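Local structure of beta-N-acetylhexosaminidase (Streptomyces plicatus, 1JAK) at residues A[364-369]-A[390-395]; A[379-384]-A[430-435]; A[397-402]-A[412-417]; A[422-427]-A[469-474]. The protein hydrolyses terminal beta-linked N-acetylhexosamine residues as a family 20 glycoside hydrolase, using substrate-assisted catalysis on an alpha/beta-barrel scaffold. All coordinates share one frame; numbering follows the deposited sequence.

Interaction 1: A[364-369]-A[390-395]. With IFG ((2R,3R,4S,5R)-2-acetamido-3,4-dihydroxy-5-hydroxymethyl-piperidine), chain F.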
# COMPACT_ATOMS: atom_id res chain seq x y z
N VAL A 364 15.46 -2.99 -3.82
CA VAL A 364 15.45 -3.79 -2.60
C VAL A 364 14.63 -3.05 -1.56
O VAL A 364 14.64 -1.82 -1.50
CB VAL A 364 16.86 -4.08 -2.05
CG1 VAL A 364 17.61 -5.00 -3.01
CG2 VAL A 364 17.63 -2.79 -1.81
N GLN A 365 13.89 -3.81 -0.76
CA GLN A 365 13.04 -3.23 0.27
C GLN A 365 13.70 -3.38 1.63
O GLN A 365 13.81 -4.49 2.16
CB GLN A 365 11.67 -3.92 0.26
CG GLN A 365 10.63 -3.19 1.09
CD GLN A 365 9.25 -3.81 0.99
OE1 GLN A 365 8.97 -4.60 0.08
NE2 GLN A 365 8.38 -3.45 1.92
N TYR A 366 14.12 -2.26 2.19
CA TYR A 366 14.80 -2.23 3.48
C TYR A 366 13.83 -2.26 4.66
O TYR A 366 13.03 -1.34 4.83
CB TYR A 366 15.66 -0.98 3.59
CG TYR A 366 16.46 -0.91 4.86
CD1 TYR A 366 17.60 -1.70 5.02
CD2 TYR A 366 16.08 -0.09 5.91
CE1 TYR A 366 18.34 -1.67 6.19
CE2 TYR A 366 16.81 -0.04 7.10
CZ TYR A 366 17.94 -0.84 7.23
OH TYR A 366 18.67 -0.80 8.39
N TRP A 367 13.91 -3.31 5.46
CA TRP A 367 13.04 -3.44 6.63
C TRP A 367 13.85 -3.47 7.93
O TRP A 367 13.40 -4.02 8.94
CB TRP A 367 12.15 -4.68 6.50
CG TRP A 367 12.87 -5.99 6.34
CD1 TRP A 367 13.58 -6.42 5.26
CD2 TRP A 367 12.91 -7.07 7.29
NE1 TRP A 367 14.06 -7.70 5.47
CE2 TRP A 367 13.66 -8.12 6.71
CE3 TRP A 367 12.38 -7.25 8.58
CZ2 TRP A 367 13.89 -9.33 7.37
CZ3 TRP A 367 12.60 -8.46 9.23
CH2 TRP A 367 13.35 -9.48 8.63
N GLY A 368 15.04 -2.87 7.89
CA GLY A 368 15.89 -2.81 9.06
C GLY A 368 15.35 -1.87 10.13
O GLY A 368 14.28 -1.28 9.97
N LEU A 369 16.11 -1.72 11.21
CA LEU A 369 15.69 -0.88 12.34
C LEU A 369 16.80 0.08 12.76
O LEU A 369 17.92 -0.00 12.25
CB LEU A 369 15.33 -1.76 13.54
CG LEU A 369 14.24 -2.84 13.41
CD1 LEU A 369 14.66 -3.94 12.46
CD2 LEU A 369 13.98 -3.44 14.79
N LEU A 390 16.02 1.90 -3.65
CA LEU A 390 15.68 1.58 -2.27
C LEU A 390 14.24 1.91 -1.90
O LEU A 390 13.76 3.01 -2.14
CB LEU A 390 16.60 2.34 -1.32
CG LEU A 390 17.83 1.64 -0.74
CD1 LEU A 390 18.59 0.91 -1.83
CD2 LEU A 390 18.70 2.68 -0.05
N ILE A 391 13.56 0.92 -1.31
CA ILE A 391 12.19 1.10 -0.84
C ILE A 391 12.34 1.01 0.68
O ILE A 391 12.78 -0.01 1.20
CB ILE A 391 11.27 -0.05 -1.31
CG1 ILE A 391 11.13 -0.01 -2.83
CG2 ILE A 391 9.91 0.07 -0.64
CD1 ILE A 391 10.61 -1.30 -3.42
N LEU A 392 11.97 2.07 1.39
CA LEU A 392 12.13 2.07 2.84
C LEU A 392 10.88 1.71 3.62
O LEU A 392 9.84 2.36 3.50
CB LEU A 392 12.63 3.44 3.31
CG LEU A 392 13.96 3.91 2.70
CD1 LEU A 392 14.32 5.28 3.28
CD2 LEU A 392 15.06 2.90 3.00
N SER A 393 10.98 0.66 4.43
CA SER A 393 9.89 0.20 5.29
C SER A 393 10.50 -0.40 6.56
O SER A 393 10.38 -1.61 6.81
CB SER A 393 9.02 -0.85 4.56
OG SER A 393 9.75 -2.03 4.28
N PRO A 394 11.15 0.44 7.38
CA PRO A 394 11.80 0.00 8.62
C PRO A 394 10.81 -0.72 9.54
O PRO A 394 9.70 -0.25 9.76
CB PRO A 394 12.29 1.31 9.24
CG PRO A 394 12.46 2.22 8.04
CD PRO A 394 11.24 1.90 7.22
N ALA A 395 11.23 -1.87 10.06
CA ALA A 395 10.37 -2.66 10.93
C ALA A 395 9.97 -1.94 12.21
O ALA A 395 8.94 -2.27 12.81
CB ALA A 395 11.04 -3.99 11.27
N1 IFG F . 9.50 -10.57 9.41
C2 IFG F . 9.01 -11.37 8.26
C3 IFG F . 7.45 -11.30 7.99
C4 IFG F . 6.60 -11.27 9.27
C5 IFG F . 7.13 -10.15 10.18
C6 IFG F . 6.36 -9.94 11.48
C7 IFG F . 9.81 -9.66 6.68
C8 IFG F . 10.49 -9.15 5.44
C9 IFG F . 8.60 -10.34 10.55
N2 IFG F . 9.74 -10.98 7.03
O7 IFG F . 9.31 -8.81 7.41
O3 IFG F . 7.06 -12.41 7.19
O4 IFG F . 6.74 -12.52 9.95
O6 IFG F . 6.56 -8.63 11.99

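Interaction 2: A[379-384]-A[430-435]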
# COMPACT_ATOMS: atom_id res chain seq x y z
N GLU A 379 25.77 -2.53 3.75
CA GLU A 379 25.55 -3.38 2.59
C GLU A 379 24.42 -2.83 1.72
O GLU A 379 24.50 -2.87 0.49
CB GLU A 379 25.21 -4.80 3.05
CG GLU A 379 25.23 -5.83 1.95
CD GLU A 379 25.10 -7.23 2.50
OE1 GLU A 379 24.01 -7.57 3.00
OE2 GLU A 379 26.10 -7.98 2.44
N VAL A 380 23.38 -2.32 2.36
CA VAL A 380 22.25 -1.77 1.63
C VAL A 380 22.61 -0.42 1.01
O VAL A 380 22.25 -0.15 -0.14
CB VAL A 380 21.02 -1.61 2.56
CG1 VAL A 380 19.85 -1.02 1.78
CG2 VAL A 380 20.64 -2.97 3.13
N ALA A 381 23.33 0.41 1.76
CA ALA A 381 23.74 1.72 1.25
C ALA A 381 24.66 1.53 0.04
O ALA A 381 24.63 2.32 -0.90
CB ALA A 381 24.47 2.51 2.34
N GLU A 382 25.46 0.47 0.08
CA GLU A 382 26.38 0.19 -1.02
C GLU A 382 25.60 -0.21 -2.26
O GLU A 382 25.94 0.19 -3.37
CB GLU A 382 27.35 -0.94 -0.63
CG GLU A 382 28.64 -0.91 -1.43
CD GLU A 382 29.41 0.38 -1.22
OE1 GLU A 382 29.83 0.63 -0.07
OE2 GLU A 382 29.59 1.14 -2.20
N ALA A 383 24.54 -1.00 -2.07
CA ALA A 383 23.71 -1.42 -3.20
C ALA A 383 23.10 -0.16 -3.82
O ALA A 383 22.99 -0.06 -5.04
CB ALA A 383 22.61 -2.37 -2.73
N ALA A 384 22.70 0.78 -2.97
CA ALA A 384 22.12 2.03 -3.44
C ALA A 384 23.14 2.78 -4.29
O ALA A 384 22.82 3.31 -5.35
CB ALA A 384 21.67 2.89 -2.26
N GLY A 430 17.27 11.14 4.40
CA GLY A 430 18.47 11.06 5.22
C GLY A 430 18.36 9.98 6.28
O GLY A 430 18.97 10.06 7.34
N TYR A 431 17.59 8.94 5.96
CA TYR A 431 17.36 7.84 6.88
C TYR A 431 18.50 6.84 7.01
O TYR A 431 19.03 6.62 8.10
CB TYR A 431 16.08 7.10 6.49
CG TYR A 431 15.83 5.88 7.35
CD1 TYR A 431 15.36 6.02 8.65
CD2 TYR A 431 16.12 4.61 6.87
CE1 TYR A 431 15.18 4.90 9.47
CE2 TYR A 431 15.96 3.49 7.68
CZ TYR A 431 15.49 3.65 8.98
OH TYR A 431 15.35 2.55 9.79
N LEU A 432 18.87 6.21 5.89
CA LEU A 432 19.94 5.21 5.91
C LEU A 432 21.30 5.88 5.74
O LEU A 432 21.59 6.47 4.70
CB LEU A 432 19.72 4.19 4.79
CG LEU A 432 20.56 2.92 4.84
CD1 LEU A 432 20.19 2.11 6.08
CD2 LEU A 432 20.32 2.09 3.58
N PRO A 433 22.16 5.79 6.77
CA PRO A 433 23.49 6.39 6.73
C PRO A 433 24.29 6.05 5.48
O PRO A 433 24.42 4.88 5.12
CB PRO A 433 24.16 5.85 8.00
CG PRO A 433 23.01 5.68 8.93
CD PRO A 433 21.95 5.06 8.04
N GLY A 434 24.81 7.07 4.82
CA GLY A 434 25.62 6.86 3.63
C GLY A 434 24.88 6.56 2.34
O GLY A 434 25.50 6.46 1.28
N ALA A 435 23.56 6.40 2.40
CA ALA A 435 22.80 6.10 1.20
C ALA A 435 22.46 7.37 0.42
O ALA A 435 21.97 8.34 0.99
CB ALA A 435 21.50 5.36 1.58

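Interaction 3: A[397-402]-A[412-417]. With IFG ((2R,3R,4S,5R)-2-acetamido-3,4-dihydroxy-5-hydroxymethyl-piperidine), chain F.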
# COMPACT_ATOMS: atom_id res chain seq x y z
N ARG A 397 9.31 1.25 12.30
CA ARG A 397 8.69 2.49 11.84
C ARG A 397 7.37 2.27 11.09
O ARG A 397 6.33 2.78 11.50
CB ARG A 397 9.63 3.24 10.89
CG ARG A 397 10.98 3.61 11.47
CD ARG A 397 10.89 4.80 12.38
NE ARG A 397 12.20 5.17 12.90
CZ ARG A 397 12.44 6.26 13.62
NH1 ARG A 397 11.46 7.09 13.93
NH2 ARG A 397 13.67 6.50 14.06
N THR A 398 7.43 1.52 10.00
CA THR A 398 6.24 1.32 9.17
C THR A 398 5.60 -0.07 9.12
O THR A 398 4.72 -0.31 8.29
CB THR A 398 6.52 1.77 7.72
OG1 THR A 398 7.43 0.85 7.10
CG2 THR A 398 7.13 3.17 7.71
N TYR A 399 6.04 -0.98 9.99
CA TYR A 399 5.43 -2.30 10.04
C TYR A 399 4.16 -2.12 10.86
O TYR A 399 4.21 -1.95 12.08
CB TYR A 399 6.39 -3.29 10.71
CG TYR A 399 7.26 -4.05 9.72
CD1 TYR A 399 7.73 -3.43 8.57
CD2 TYR A 399 7.59 -5.39 9.93
CE1 TYR A 399 8.50 -4.12 7.64
CE2 TYR A 399 8.36 -6.09 9.01
CZ TYR A 399 8.81 -5.45 7.87
OH TYR A 399 9.53 -6.15 6.93
N LEU A 400 3.01 -2.14 10.18
CA LEU A 400 1.73 -1.92 10.84
C LEU A 400 1.26 -3.03 11.78
O LEU A 400 0.29 -2.85 12.51
CB LEU A 400 0.66 -1.63 9.78
CG LEU A 400 0.99 -0.43 8.89
CD1 LEU A 400 0.02 -0.37 7.72
CD2 LEU A 400 0.93 0.86 9.70
N ASP A 401 1.95 -4.17 11.77
CA ASP A 401 1.59 -5.26 12.67
C ASP A 401 2.28 -5.10 14.02
O ASP A 401 2.00 -5.84 14.96
CB ASP A 401 2.00 -6.61 12.06
CG ASP A 401 3.50 -6.73 11.87
OD1 ASP A 401 4.11 -5.80 11.31
OD2 ASP A 401 4.08 -7.76 12.28
N MET A 402 3.18 -4.12 14.13
CA MET A 402 3.90 -3.92 15.39
C MET A 402 3.04 -3.20 16.43
O MET A 402 2.35 -2.23 16.11
CB MET A 402 5.20 -3.15 15.16
CG MET A 402 6.38 -3.65 16.00
SD MET A 402 6.80 -5.38 15.69
CE MET A 402 7.25 -5.31 13.94
N LEU A 412 2.69 -7.71 16.98
CA LEU A 412 3.93 -8.27 17.50
C LEU A 412 4.80 -7.22 18.18
O LEU A 412 4.53 -6.02 18.07
CB LEU A 412 4.71 -8.95 16.38
CG LEU A 412 3.97 -10.08 15.66
CD1 LEU A 412 4.87 -10.69 14.60
CD2 LEU A 412 3.54 -11.15 16.66
N SER A 413 5.85 -7.67 18.87
CA SER A 413 6.72 -6.75 19.59
C SER A 413 8.22 -6.97 19.42
O SER A 413 9.02 -6.34 20.11
CB SER A 413 6.38 -6.82 21.09
OG SER A 413 6.59 -8.14 21.57
N TRP A 414 8.60 -7.85 18.50
CA TRP A 414 10.02 -8.14 18.30
C TRP A 414 10.86 -6.93 17.88
O TRP A 414 12.06 -6.89 18.14
CB TRP A 414 10.20 -9.28 17.29
CG TRP A 414 9.76 -8.93 15.90
CD1 TRP A 414 8.52 -9.14 15.35
CD2 TRP A 414 10.55 -8.29 14.89
NE1 TRP A 414 8.50 -8.67 14.05
CE2 TRP A 414 9.73 -8.15 13.75
CE3 TRP A 414 11.87 -7.83 14.84
CZ2 TRP A 414 10.19 -7.56 12.56
CZ3 TRP A 414 12.33 -7.25 13.66
CH2 TRP A 414 11.49 -7.11 12.54
N ALA A 415 10.23 -5.96 17.22
CA ALA A 415 10.94 -4.77 16.77
C ALA A 415 10.72 -3.62 17.75
O ALA A 415 10.92 -2.45 17.41
CB ALA A 415 10.45 -4.36 15.37
N GLY A 416 10.32 -3.97 18.97
CA GLY A 416 10.05 -2.96 19.97
C GLY A 416 8.65 -2.43 19.74
O GLY A 416 7.88 -3.03 18.99
N TYR A 417 8.30 -1.32 20.38
CA TYR A 417 6.98 -0.73 20.22
C TYR A 417 7.06 0.44 19.26
O TYR A 417 8.08 1.12 19.17
CB TYR A 417 6.43 -0.31 21.58
CG TYR A 417 6.25 -1.50 22.48
CD1 TYR A 417 5.39 -2.53 22.12
CD2 TYR A 417 7.01 -1.65 23.64
CE1 TYR A 417 5.28 -3.69 22.88
CE2 TYR A 417 6.91 -2.81 24.42
CZ TYR A 417 6.04 -3.82 24.02
OH TYR A 417 5.94 -4.98 24.76
N1 IFG F . 9.50 -10.57 9.41
C2 IFG F . 9.01 -11.37 8.26
C3 IFG F . 7.45 -11.30 7.99
C4 IFG F . 6.60 -11.27 9.27
C5 IFG F . 7.13 -10.15 10.18
C6 IFG F . 6.36 -9.94 11.48
C7 IFG F . 9.81 -9.66 6.68
C8 IFG F . 10.49 -9.15 5.44
C9 IFG F . 8.60 -10.34 10.55
N2 IFG F . 9.74 -10.98 7.03
O7 IFG F . 9.31 -8.81 7.41
O3 IFG F . 7.06 -12.41 7.19
O4 IFG F . 6.74 -12.52 9.95
O6 IFG F . 6.56 -8.63 11.99

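Interaction 4: A[422-427]-A[469-474]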
# COMPACT_ATOMS: atom_id res chain seq x y z
N ARG A 422 6.63 7.87 16.37
CA ARG A 422 7.80 7.16 15.86
C ARG A 422 7.61 6.73 14.40
O ARG A 422 8.53 6.83 13.59
CB ARG A 422 8.11 5.92 16.71
CG ARG A 422 9.38 5.20 16.26
CD ARG A 422 9.65 3.94 17.07
NE ARG A 422 10.93 3.33 16.70
CZ ARG A 422 12.12 3.82 17.03
NH1 ARG A 422 12.20 4.94 17.75
NH2 ARG A 422 13.23 3.20 16.65
N SER A 423 6.41 6.28 14.07
CA SER A 423 6.12 5.83 12.72
C SER A 423 6.22 6.96 11.69
O SER A 423 6.60 6.73 10.54
CB SER A 423 4.72 5.21 12.67
OG SER A 423 4.44 4.68 11.39
N TYR A 424 5.89 8.17 12.11
CA TYR A 424 5.88 9.34 11.23
C TYR A 424 7.13 10.22 11.25
O TYR A 424 7.55 10.74 10.21
CB TYR A 424 4.68 10.23 11.60
CG TYR A 424 4.63 11.57 10.90
CD1 TYR A 424 4.10 11.69 9.61
CD2 TYR A 424 5.11 12.73 11.52
CE1 TYR A 424 4.06 12.92 8.96
CE2 TYR A 424 5.07 13.97 10.87
CZ TYR A 424 4.54 14.06 9.60
OH TYR A 424 4.48 15.28 8.95
N ASP A 425 7.71 10.38 12.43
CA ASP A 425 8.84 11.27 12.62
C ASP A 425 10.23 10.93 12.09
O ASP A 425 11.18 10.77 12.86
CB ASP A 425 8.93 11.61 14.11
CG ASP A 425 9.35 13.04 14.36
OD1 ASP A 425 9.47 13.82 13.39
OD2 ASP A 425 9.56 13.40 15.54
N TRP A 426 10.35 10.84 10.77
CA TRP A 426 11.64 10.59 10.12
C TRP A 426 11.62 11.08 8.68
O TRP A 426 10.56 11.41 8.14
CB TRP A 426 12.02 9.10 10.20
CG TRP A 426 11.03 8.12 9.65
CD1 TRP A 426 9.82 7.77 10.19
CD2 TRP A 426 11.17 7.33 8.46
NE1 TRP A 426 9.21 6.82 9.42
CE2 TRP A 426 10.01 6.53 8.35
CE3 TRP A 426 12.17 7.22 7.48
CZ2 TRP A 426 9.82 5.63 7.29
CZ3 TRP A 426 11.98 6.33 6.43
CH2 TRP A 426 10.81 5.54 6.34
N ASP A 427 12.80 11.14 8.06
CA ASP A 427 12.94 11.63 6.69
C ASP A 427 13.58 10.56 5.81
O ASP A 427 14.74 10.20 6.01
CB ASP A 427 13.81 12.90 6.70
CG ASP A 427 14.02 13.50 5.32
OD1 ASP A 427 13.52 12.94 4.32
OD2 ASP A 427 14.69 14.55 5.24
N VAL A 469 2.59 7.17 6.83
CA VAL A 469 3.57 6.63 5.89
C VAL A 469 3.27 7.16 4.49
O VAL A 469 4.18 7.39 3.69
CB VAL A 469 3.55 5.09 5.88
CG1 VAL A 469 4.66 4.56 4.97
CG2 VAL A 469 3.74 4.58 7.31
N ALA A 470 1.99 7.36 4.19
CA ALA A 470 1.59 7.90 2.90
C ALA A 470 2.15 9.31 2.77
O ALA A 470 2.62 9.71 1.70
CB ALA A 470 0.07 7.92 2.78
N GLU A 471 2.10 10.07 3.85
CA GLU A 471 2.62 11.44 3.83
C GLU A 471 4.12 11.44 3.58
O GLU A 471 4.63 12.26 2.81
CB GLU A 471 2.32 12.17 5.14
CG GLU A 471 2.96 13.56 5.19
CD GLU A 471 2.17 14.56 6.00
OE1 GLU A 471 0.93 14.61 5.84
OE2 GLU A 471 2.78 15.32 6.79
N LEU A 472 4.84 10.52 4.22
CA LEU A 472 6.29 10.45 4.02
C LEU A 472 6.60 10.20 2.55
O LEU A 472 7.58 10.71 2.01
CB LEU A 472 6.90 9.34 4.88
CG LEU A 472 6.81 9.55 6.39
CD1 LEU A 472 7.47 8.37 7.10
CD2 LEU A 472 7.50 10.85 6.78
N GLY A 473 5.74 9.42 1.89
CA GLY A 473 5.98 9.13 0.49
C GLY A 473 5.55 10.25 -0.45
O GLY A 473 6.16 10.45 -1.50
N TRP A 474 4.53 11.01 -0.05
CA TRP A 474 4.00 12.07 -0.90
C TRP A 474 4.43 13.52 -0.66
O TRP A 474 4.84 14.22 -1.59
CB TRP A 474 2.46 11.99 -0.87
CG TRP A 474 1.78 13.05 -1.69
CD1 TRP A 474 1.67 14.39 -1.39
CD2 TRP A 474 1.16 12.88 -2.98
NE1 TRP A 474 1.04 15.06 -2.42
CE2 TRP A 474 0.72 14.16 -3.40
CE3 TRP A 474 0.94 11.78 -3.81
CZ2 TRP A 474 0.07 14.36 -4.62
CZ3 TRP A 474 0.30 11.98 -5.03
CH2 TRP A 474 -0.13 13.26 -5.42

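Interaction 1: A[364-369]-A[390-395]
Q365 overlaps I391: its CG meets CG2 of I391 at 3.8 Å as the two side chains cross obliquely on one face of the sheet. CG stands anti to the backbone N (chi1 -168°), and the extended chain beyond it brings the amide to S393. There NE2 donates to S393 OG over 3.1 Å, with OG close to the amide plane. The amide oxygen is taken up by H315 NE2.

The backbones support a parallel pairing: I391 N bonds to V364 O, Y366 N to I391 O at 2.8 Å, and S393 N to Y366 O at 2.9 Å. V364, Y366, L390 and L392 fill the other face, where helix 374-385 covers Y366 and L390. This is a beta-alpha-beta unit of the TIM barrel, strand 363-366 and strand 389-392 lying next to each other with that helix between them in sequence.

Past the strand ends, W367 enters the ligand pocket. One face of its indole carries the acetamido methyl of the inhibitor, whose C8 lies over the ring centre and 3.6 Å from W367 CE2, while A395 CB sits at the ring edge. The indole NE1 is bonded to Q352.

Chemically, the Q365 amide is fixed from both its oxygen and its nitrogen, and the methyl over the W367 face is consistent with a CH-pi contact for the acetamido group.

Interaction 2: A[379-384]-A[430-435]
V380 and L432 meet methyl to methyl, CG1 of V380 lying 3.6 Å from CD2 of L432, with the two side chains crossing at about a right angle. The torsions explain which branches touch. In V380, CG1 is anti to the backbone N (chi1 180°), which turns it to the loop. In L432, CG is likewise anti to its backbone N (chi1 -167°), and CD2 is the branch that continues the chain away from CA, so this methyl forms the tip that reaches the helix. CD2 also comes within 3.9 Å of A381 N.

A381 faces the loop with nothing beyond CB, and its CA is only 4.5 Å from that of A435. The methyl is set against backbone as much as side chain: P433 O is 3.7 Å from A381 CB, and A435 CB stands 4.2 Å from the same atom. The loop presents this surface through a type II beta turn from L432 to A435, closed by A435 N donating to L432 O at 3.0 Å. G434 takes the positive phi of the turn, 78°.

The contact joins helix 374-385, on the outside of the barrel, to the loop leading into strand 440-447. L432 and V380 both also rest on Y366 of strand 363-366. Between side chains the contact is apolar, methyl on methyl, while A381 CB also lies against peptide atoms of the turn, implying attraction by dispersion and burial, with close approach allowed by the small A381.

Interaction 3: A[397-402]-A[412-417]
M402 and W414 make a Met-aromatic contact inside the ligand pocket, in the long loop that follows strand 389-392. The sulfur SD of M402 stands over the indole, 4.3 Å from the centroid of the W414 five-membered ring and 21° off its normal. A bend at chi3 (61°) turns CE over the same face, offset toward the rim and 3.6 Å from W414 NE1, and A415 CB packs there too. The loop's two arms are joined by one backbone bond, L412 N to D401 O at 2.8 Å.

In this TIM barrel the loop lies beyond the C-terminal end of its strand, where such folds carry their active sites. Two residues, one from each arm, grip the inhibitor's O6: the hydroxyl donates to D401 OD2 at 2.6 Å, and it receives W414 NE1 at 2.8 Å along a nearly straight bond (166°), lying in the plane of the indole. A phenylalanine in place of W414 would probably leave O6 without its N-H donor and give M402 a smaller face to rest on. L412 adds an apolar wall, its CD1 3.5 Å from C6 of the inhibitor.

Y399 serves the other end of the ligand, its OH donating to the acetamido oxygen O7 at 2.7 Å. Because catalysis in this family is substrate-assisted through the acetamido group, that bond is consistent with Y399 orienting the substrate's carbonyl as well.

Interaction 4: A[422-427]-A[469-474]
On the outside of the TIM barrel, the end of helix 420-424 and the turn after it pack on helix 465-474: Y424 meets E471, while L472 packs against the W426 indole and the backbone at the helix end. Y424 OH donates to E471 OE2 at 2.7 Å. The approach is on the anti side of the carboxylate, 31° out of its plane, and the ring and carboxylate planes stand 74° apart. CG of Y424 is anti to the backbone N (chi1 173°), which sets this root of the ring toward helix 465-474.

In L472, CD1 goes to the indole, lying over one face of W426, offset toward the rim and 3.3 Å from W426 NE1; CD2 lies against the backbone oxygens O of Y424 and O of W426, each at 3.4 Å. The indole is held by its own segment: NE1 donates to S423 O at 2.8 Å, from well above the carbonyl plane. Beyond the helix, D425 centres an inverse gamma turn, with W426 N bonded to Y424 O at 2.9 Å; the turn redirects the chain, and the W426 indole presents a face to L472 CD1.

Outside the contact, E471 OE1 is in a salt bridge with R488 and receives A30 N. A phenylalanine at Y424 would probably leave E471 OE2 without the tyrosine hydroxyl that now bonds to it. With R488 and A30 on one oxygen and the tyrosine among the partners of the other, the buried carboxylate is likely to be stabilised in its charged form.

Overall arrangement
The four contacts lie within the catalytic domain, and interactions 1 and 3 share the inhibitor: their centres are 13 Å apart, and W367 CB meets Y399 OH at 3.0 Å while A395 CB lies 3.4 Å from W414 CH2. Interaction 2, centred 11 Å from interaction 1, is set behind the strands, where Y366 CE2 touches Y431 CE2 at 3.7 Å; its V380 side chain is about 12 Å from the inhibitor. Interaction 4 borders interaction 3 through a probable hydrogen bond from S423 OG to R397 O, 2.7 Å, and reaches interaction 2 where W426 CE3 packs against Y431 CD1. Its S423 side chain is about 13 Å from the inhibitor.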